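Local atomic coordinates of BH0493 protein (Bacillus halodurans C-125, PDB entry 2QEE), a protein that binds zinc and is a putative member of the amidohydrolase superfamily of metal-dependent enzymes. Residues C[297-302]-C[408-413]. Sequence-based numbering, arbitrary orientation.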
ATOM      1  N   LYS C 297      22.951  -9.488 -15.784  1.00 15.49           N
ATOM      2  CA  LYS C 297      21.454  -9.304 -15.835  1.00 17.09           C
ATOM      3  C   LYS C 297      20.791  -9.928 -14.601  1.00 17.37           C
ATOM      4  O   LYS C 297      21.167 -11.024 -14.183  1.00 14.60           O
ATOM      5  CB  LYS C 297      20.913  -9.970 -17.102  1.00 19.24           C
ATOM      6  CG  LYS C 297      21.359  -9.137 -18.342  1.00 25.04           C
ATOM      7  CD  LYS C 297      20.709  -9.580 -19.600  1.00 34.37           C
ATOM      8  CE  LYS C 297      21.320 -10.852 -20.098  1.00 34.96           C
ATOM      9  NZ  LYS C 297      20.950 -11.052 -21.554  1.00 41.07           N
ATOM     10  N   PHE C 298      19.759  -9.245 -14.048  1.00 17.13           N
ATOM     11  CA  PHE C 298      19.148  -9.706 -12.834  1.00 15.68           C
ATOM     12  C   PHE C 298      17.629  -9.740 -13.020  1.00 15.23           C
ATOM     13  O   PHE C 298      17.033  -8.745 -13.512  1.00 17.24           O
ATOM     14  CB  PHE C 298      19.463  -8.719 -11.706  1.00 17.13           C
ATOM     15  CG  PHE C 298      20.935  -8.570 -11.436  1.00 17.35           C
ATOM     16  CD1 PHE C 298      21.528  -9.378 -10.437  1.00 19.23           C
ATOM     17  CD2 PHE C 298      21.733  -7.687 -12.171  1.00 15.06           C
ATOM     18  CE1 PHE C 298      22.891  -9.267 -10.188  1.00 20.68           C
ATOM     19  CE2 PHE C 298      23.134  -7.586 -11.893  1.00 19.62           C
ATOM     20  CZ  PHE C 298      23.667  -8.391 -10.896  1.00 16.37           C
ATOM     21  N   LEU C 299      17.037 -10.871 -12.674  1.00 11.98           N
ATOM     22  CA  LEU C 299      15.571 -10.992 -12.651  1.00 14.89           C
ATOM     23  C   LEU C 299      15.195 -10.885 -11.190  1.00 15.62           C
ATOM     24  O   LEU C 299      15.786 -11.588 -10.367  1.00 17.14           O
ATOM     25  CB  LEU C 299      15.166 -12.356 -13.205  1.00 16.43           C
ATOM     26  CG  LEU C 299      15.231 -12.493 -14.734  1.00 12.14           C
ATOM     27  CD1 LEU C 299      15.397 -14.032 -15.058  1.00 15.77           C
ATOM     28  CD2 LEU C 299      13.927 -11.969 -15.376  1.00 18.05           C
ATOM     29  N   VAL C 300      14.226 -10.038 -10.828  1.00 14.09           N
ATOM     30  CA  VAL C 300      13.871  -9.918  -9.388  1.00 14.06           C
ATOM     31  C   VAL C 300      12.380  -9.932  -9.213  1.00 12.36           C
ATOM     32  O   VAL C 300      11.663  -9.298 -10.007  1.00 12.77           O
ATOM     33  CB  VAL C 300      14.437  -8.600  -8.817  1.00 13.76           C
ATOM     34  CG1 VAL C 300      14.043  -8.362  -7.284  1.00 14.62           C
ATOM     35  CG2 VAL C 300      15.977  -8.559  -8.926  1.00 16.06           C
ATOM     36  N   THR C 301      11.938 -10.663  -8.211  1.00 13.27           N
ATOM     37  CA  THR C 301      10.573 -10.572  -7.689  1.00 13.14           C
ATOM     38  C   THR C 301      10.697 -10.454  -6.160  1.00 14.32           C
ATOM     39  O   THR C 301      11.651 -11.013  -5.569  1.00 14.91           O
ATOM     40  CB  THR C 301       9.699 -11.766  -8.142  1.00 15.50           C
ATOM     41  OG1 THR C 301       8.304 -11.444  -8.006  1.00 13.33           O
ATOM     42  CG2 THR C 301       9.985 -13.094  -7.381  1.00 13.80           C
ATOM     43  N   MET C 302       9.739  -9.759  -5.526  1.00 12.18           N
ATOM     44  CA  MET C 302       9.873  -9.515  -4.073  1.00 14.11           C
ATOM     45  C   MET C 302       8.596  -9.907  -3.377  1.00 12.98           C
ATOM     46  O   MET C 302       7.518  -9.850  -3.967  1.00 12.41           O
ATOM     47  CB  MET C 302      10.251  -8.076  -3.723  1.00 14.89           C
ATOM     48  CG  MET C 302      11.650  -7.707  -4.261  1.00 15.31           C
ATOM     49  SD  MET C 302      12.261  -6.114  -3.859  1.00 16.87           S
ATOM     50  CE  MET C 302      12.923  -6.522  -2.162  1.00 13.14           C
ATOM     51  N   ARG C 408       7.832 -12.711 -25.002  1.00 17.46           N
ATOM     52  CA  ARG C 408       9.048 -12.191 -25.632  1.00 18.03           C
ATOM     53  C   ARG C 408       9.968 -11.416 -24.707  1.00 16.44           C
ATOM     54  O   ARG C 408      11.164 -11.468 -24.886  1.00 15.81           O
ATOM     55  CB  ARG C 408       8.736 -11.314 -26.847  1.00 16.89           C
ATOM     56  CG  ARG C 408       7.869 -11.995 -27.846  1.00 19.25           C
ATOM     57  CD  ARG C 408       7.588 -11.103 -29.090  1.00 23.59           C
ATOM     58  NE  ARG C 408       6.683 -11.805 -30.004  1.00 32.33           N
ATOM     59  CZ  ARG C 408       5.961 -11.240 -30.971  1.00 36.08           C
ATOM     60  NH1 ARG C 408       5.992  -9.925 -31.182  1.00 34.08           N
ATOM     61  NH2 ARG C 408       5.186 -12.011 -31.723  1.00 37.22           N
ATOM     62  N   ASN C 409       9.420 -10.692 -23.710  1.00 15.49           N
ATOM     63  CA  ASN C 409      10.281  -9.926 -22.821  1.00 13.12           C
ATOM     64  C   ASN C 409      11.184 -10.862 -22.037  1.00 10.96           C
ATOM     65  O   ASN C 409      12.349 -10.532 -21.820  1.00 14.65           O
ATOM     66  CB  ASN C 409       9.463  -9.098 -21.784  1.00 12.74           C
ATOM     67  CG  ASN C 409       8.811  -7.869 -22.404  1.00 13.29           C
ATOM     68  OD1 ASN C 409       9.183  -7.429 -23.522  1.00 14.58           O
ATOM     69  ND2 ASN C 409       7.836  -7.250 -21.636  1.00 13.45           N
ATOM     70  N   PHE C 410      10.674 -12.048 -21.753  1.00 12.21           N
ATOM     71  CA  PHE C 410      11.481 -12.982 -20.961  1.00 15.39           C
ATOM     72  C   PHE C 410      12.613 -13.502 -21.891  1.00 14.83           C
ATOM     73  O   PHE C 410      13.809 -13.411 -21.548  1.00 17.53           O
ATOM     74  CB  PHE C 410      10.672 -14.167 -20.468  1.00 16.47           C
ATOM     75  CG  PHE C 410      11.523 -15.244 -19.840  1.00 14.95           C
ATOM     76  CD1 PHE C 410      12.110 -15.024 -18.574  1.00 16.82           C
ATOM     77  CD2 PHE C 410      11.765 -16.447 -20.495  1.00 16.27           C
ATOM     78  CE1 PHE C 410      12.936 -15.999 -17.964  1.00 17.48           C
ATOM     79  CE2 PHE C 410      12.568 -17.458 -19.884  1.00 13.59           C
ATOM     80  CZ  PHE C 410      13.160 -17.232 -18.605  1.00 14.93           C
ATOM     81  N   TRP C 411      12.245 -14.011 -23.060  1.00 15.65           N
ATOM     82  CA  TRP C 411      13.340 -14.628 -23.917  1.00 14.89           C
ATOM     83  C   TRP C 411      14.356 -13.597 -24.335  1.00 17.83           C
ATOM     84  O   TRP C 411      15.561 -13.863 -24.445  1.00 20.52           O
ATOM     85  CB  TRP C 411      12.704 -15.310 -25.114  1.00 15.92           C
ATOM     86  CG  TRP C 411      11.870 -16.466 -24.667  1.00 14.45           C
ATOM     87  CD1 TRP C 411      10.513 -16.569 -24.690  1.00 15.75           C
ATOM     88  CD2 TRP C 411      12.364 -17.663 -24.077  1.00 19.10           C
ATOM     89  NE1 TRP C 411      10.128 -17.801 -24.168  1.00 16.86           N
ATOM     90  CE2 TRP C 411      11.261 -18.467 -23.762  1.00 21.26           C
ATOM     91  CE3 TRP C 411      13.670 -18.141 -23.769  1.00 20.32           C
ATOM     92  CZ2 TRP C 411      11.398 -19.745 -23.182  1.00 20.00           C
ATOM     93  CZ3 TRP C 411      13.783 -19.425 -23.178  1.00 17.46           C
ATOM     94  CH2 TRP C 411      12.663 -20.196 -22.909  1.00 16.48           C
ATOM     95  N   ARG C 412      13.883 -12.400 -24.664  1.00 15.99           N
ATOM     96  CA  ARG C 412      14.776 -11.308 -25.025  0.50 17.05           C
ATOM     97  C   ARG C 412      15.759 -11.046 -23.876  1.00 19.39           C
ATOM     98  O   ARG C 412      16.991 -10.917 -24.079  1.00 18.67           O
ATOM     99  CB  ARG C 412      13.939 -10.059 -25.335  0.50 17.90           C
ATOM    100  CG  ARG C 412      14.419  -9.222 -26.505  0.50 28.26           C
ATOM    101  CD  ARG C 412      13.242  -8.349 -27.053  0.50 17.11           C
ATOM    102  NE  ARG C 412      13.704  -7.016 -27.458  0.50 32.37           N
ATOM    103  CZ  ARG C 412      14.063  -6.038 -26.624  0.50 26.14           C
ATOM    104  NH1 ARG C 412      14.053  -6.224 -25.297  0.50 33.52           N
ATOM    105  NH2 ARG C 412      14.457  -4.870 -27.116  0.50 26.96           N
ATOM    106  N   PHE C 413      15.244 -10.992 -22.643  1.00 16.52           N
ATOM    107  CA  PHE C 413      16.110 -10.638 -21.519  1.00 16.97           C
ATOM    108  C   PHE C 413      17.173 -11.726 -21.214  1.00 18.73           C
ATOM    109  O   PHE C 413      18.327 -11.407 -20.872  1.00 19.40           O
ATOM    110  CB  PHE C 413      15.281 -10.389 -20.268  1.00 17.61           C
ATOM    111  CG  PHE C 413      16.091  -9.785 -19.127  1.00 12.77           C
ATOM    112  CD1 PHE C 413      16.464  -8.436 -19.188  1.00 15.62           C
ATOM    113  CD2 PHE C 413      16.421 -10.544 -17.984  1.00 18.51           C
ATOM    114  CE1 PHE C 413      17.222  -7.811 -18.141  1.00 15.15           C
ATOM    115  CE2 PHE C 413      17.152  -9.952 -16.961  1.00 15.34           C
ATOM    116  CZ  PHE C 413      17.572  -8.598 -17.032  1.00 14.76           C
TER
HETATM  117  O   HOH W   1      19.354  -9.492 -23.509  1.00 43.24           O
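Lys297 NZ donates a hydrogen bond of 2.7 Å to the backbone O of Phe413, near the C-terminal end of helix 395-414. The donor is tilted 31° from the carbonyl plane. Lys297 NZ also donates to a water at 3.0 Å, and this water donates in turn to Arg412 O. The ammonium thus serves two successive carbonyls, one directly and one through water, and its charge probably suits the negative end of the helix dipole. Lys297 CD lies over one face of the Phe413 ring, 4.2 Å from its centroid, in a CH-pi contact. The chain then bends at chi3 (-76°), which places CE. Lys297 CB sits 3.6 Å from Phe413 CZ. An alanine here would probably leave Phe413 O without its ammonium partner and lose the methylene contact over the ring, though CB would remain. Leu299 CD2 meets Phe413 CD2 at 3.9 Å, while Leu299 CD1 reaches Phe410 CE1 at 4.3 Å. Strand 298-302 lies between the parallel strands 257-264 and 321-323, and Met322 of the latter touches both Leu299 and Phe413. The contact joins the last helix, 395-414, to the N-terminal end of strand 298-302, probably part of a (beta/alpha) barrel as in this superfamily.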